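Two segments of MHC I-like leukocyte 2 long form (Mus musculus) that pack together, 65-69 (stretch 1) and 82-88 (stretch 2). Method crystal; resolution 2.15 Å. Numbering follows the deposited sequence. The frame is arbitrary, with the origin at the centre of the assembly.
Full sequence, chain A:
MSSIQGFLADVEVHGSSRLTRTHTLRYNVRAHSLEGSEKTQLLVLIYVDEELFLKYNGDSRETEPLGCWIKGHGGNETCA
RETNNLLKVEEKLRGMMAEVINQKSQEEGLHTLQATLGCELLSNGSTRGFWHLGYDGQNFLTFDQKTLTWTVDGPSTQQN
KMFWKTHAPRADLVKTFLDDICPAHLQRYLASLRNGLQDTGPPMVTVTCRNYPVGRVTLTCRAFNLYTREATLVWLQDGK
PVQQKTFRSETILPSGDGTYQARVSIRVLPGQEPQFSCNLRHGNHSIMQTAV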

# COMPACT_ATOMS: atom_id res chain seq x y z
N PRO A 65 2.69 11.70 36.09
CA PRO A 65 3.49 12.58 35.23
C PRO A 65 4.43 11.81 34.29
O PRO A 65 4.85 12.36 33.27
CB PRO A 65 4.28 13.42 36.24
CG PRO A 65 4.34 12.57 37.48
CD PRO A 65 3.05 11.82 37.51
N LEU A 66 4.76 10.56 34.62
CA LEU A 66 5.71 9.80 33.82
C LEU A 66 5.06 8.60 33.15
O LEU A 66 4.11 8.02 33.67
CB LEU A 66 6.89 9.33 34.67
CG LEU A 66 8.02 10.32 35.02
CD1 LEU A 66 8.62 10.97 33.77
CD2 LEU A 66 7.53 11.37 35.98
N GLY A 67 5.58 8.23 31.98
CA GLY A 67 5.11 7.06 31.27
C GLY A 67 6.23 6.37 30.50
O GLY A 67 7.16 7.02 30.03
N CYS A 68 6.13 5.06 30.37
CA CYS A 68 7.18 4.28 29.72
C CYS A 68 6.60 3.04 29.04
O CYS A 68 6.01 2.18 29.70
CB CYS A 68 8.24 3.89 30.75
SG CYS A 68 9.66 3.02 30.08
N TRP A 69 6.76 2.95 27.72
CA TRP A 69 6.25 1.82 26.94
C TRP A 69 7.39 0.95 26.43
O TRP A 69 8.09 1.32 25.50
CB TRP A 69 5.40 2.30 25.75
CG TRP A 69 4.12 2.96 26.15
CD1 TRP A 69 2.87 2.39 26.17
CD2 TRP A 69 3.95 4.31 26.58
NE1 TRP A 69 1.94 3.30 26.59
CE2 TRP A 69 2.57 4.49 26.85
CE3 TRP A 69 4.82 5.38 26.77
CZ2 TRP A 69 2.05 5.70 27.29
CZ3 TRP A 69 4.31 6.59 27.22
CH2 TRP A 69 2.93 6.74 27.47
N GLU A 82 15.29 5.44 32.69
CA GLU A 82 15.09 6.32 31.55
C GLU A 82 14.07 7.41 31.81
O GLU A 82 14.14 8.47 31.19
CB GLU A 82 14.71 5.51 30.30
CG GLU A 82 15.83 4.60 29.80
CD GLU A 82 17.14 5.33 29.49
OE1 GLU A 82 18.19 4.66 29.40
OE2 GLU A 82 17.13 6.57 29.32
N THR A 83 13.13 7.20 32.73
CA THR A 83 12.24 8.30 33.12
C THR A 83 13.02 9.31 33.96
O THR A 83 12.79 10.52 33.86
CB THR A 83 11.01 7.83 33.90
OG1 THR A 83 11.42 7.06 35.03
CG2 THR A 83 10.07 7.00 33.01
N ASN A 84 13.95 8.83 34.77
CA ASN A 84 14.82 9.74 35.49
C ASN A 84 15.71 10.54 34.53
O ASN A 84 15.85 11.75 34.68
CB ASN A 84 15.68 9.00 36.51
CG ASN A 84 16.58 9.93 37.29
OD1 ASN A 84 16.13 10.68 38.17
ND2 ASN A 84 17.87 9.90 36.98
N ASN A 85 16.30 9.87 33.54
CA ASN A 85 17.05 10.56 32.48
C ASN A 85 16.20 11.57 31.72
O ASN A 85 16.69 12.63 31.31
CB ASN A 85 17.64 9.55 31.48
CG ASN A 85 18.80 8.78 32.05
OD1 ASN A 85 19.42 9.19 33.04
ND2 ASN A 85 19.13 7.65 31.42
N LEU A 86 14.93 11.24 31.53
CA LEU A 86 14.00 12.10 30.82
C LEU A 86 13.82 13.44 31.55
O LEU A 86 13.69 14.49 30.92
CB LEU A 86 12.65 11.40 30.65
CG LEU A 86 11.50 12.20 30.06
CD1 LEU A 86 11.90 12.84 28.74
CD2 LEU A 86 10.29 11.31 29.87
N LEU A 87 13.81 13.39 32.88
CA LEU A 87 13.69 14.61 33.68
C LEU A 87 14.83 15.60 33.38
O LEU A 87 14.61 16.81 33.38
CB LEU A 87 13.69 14.27 35.18
CG LEU A 87 12.51 13.43 35.68
CD1 LEU A 87 12.64 13.17 37.17
CD2 LEU A 87 11.19 14.11 35.36
N LYS A 88 16.03 15.08 33.13
CA LYS A 88 17.17 15.93 32.80
C LYS A 88 17.02 16.55 31.41
O LYS A 88 17.39 17.70 31.19
CB LYS A 88 18.48 15.14 32.88
CG LYS A 88 19.05 15.05 34.29
CD LYS A 88 19.58 13.66 34.60
CE LYS A 88 20.77 13.29 33.73
NZ LYS A 88 21.30 11.94 34.08

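The short strand Leu 66 to Cys 68 lies against one face of a helix that spans residues 82-88 and extends beyond them at both ends. The two axes approach to 9.2 Å, and their N-to-C directions differ by 129°, so the strand runs obliquely against the helix, closer to antiparallel than to parallel. The closest CA atoms are those of Leu 66 and Thr 83, 6.7 Å apart. The interface is small, burying 225 Å² summed over both sides, and no hydrogen bond crosses it; the stretches meet through van der Waals contact.

Apolar packing centres on Leu 66. Its CA-to-CB bond points toward the helix, and with both chi angles in the m well its CD1 reaches three helical residues. CD1 of Leu 66 lies 3.9 Å from CB of Thr 83, 4.3 Å from CD2 of Leu 86 and 4.4 Å from CD2 of Leu 87. The spacing of these partners follows from helical geometry: residues three and four positions beyond Thr 83 return to roughly the same side of the helix. The CA-to-CB bond of Leu 86 points toward the strand, whereas that of Leu 87 points sideways and the end of its side chain comes nearer.

Thr 83 is the helical residue most covered by the strand, and it touches all three strand residues. CG2 of Thr 83 lies 4.2 Å from O of Gly 67 and 4.3 Å from CB of Cys 68. The approach to the carbonyl is a packing contact, since a methyl carbon is no conventional donor. Its hydroxyl, OG1, is hydrogen-bonded elsewhere in the structure, which satisfies the polar end of the side chain while its carbon atoms pack on the strand. Alternation along the strand places the CA-to-CB bonds of Leu 66 and Cys 68 toward the helix, while a CB on Gly 67 would point away, into space crowded by CH2 of Trp 69. Cys 68 is also bonded covalently to a group elsewhere in the structure.

Within the helix that carries Thr 83, Leu 86 and Leu 87, N of Leu 86 donates to O of Glu 82 at 2.9 Å, and N of Leu 87 to O of Thr 83 at 3.2 Å, the i to i+4 pattern. ND2 of Asn 85 donates to OE2 of Glu 82 at 3.1 Å with a nearly straight angle of 165°, and NZ of Lys 88 makes a weak bond to OD1 of Asn 85 at 3.5 Å.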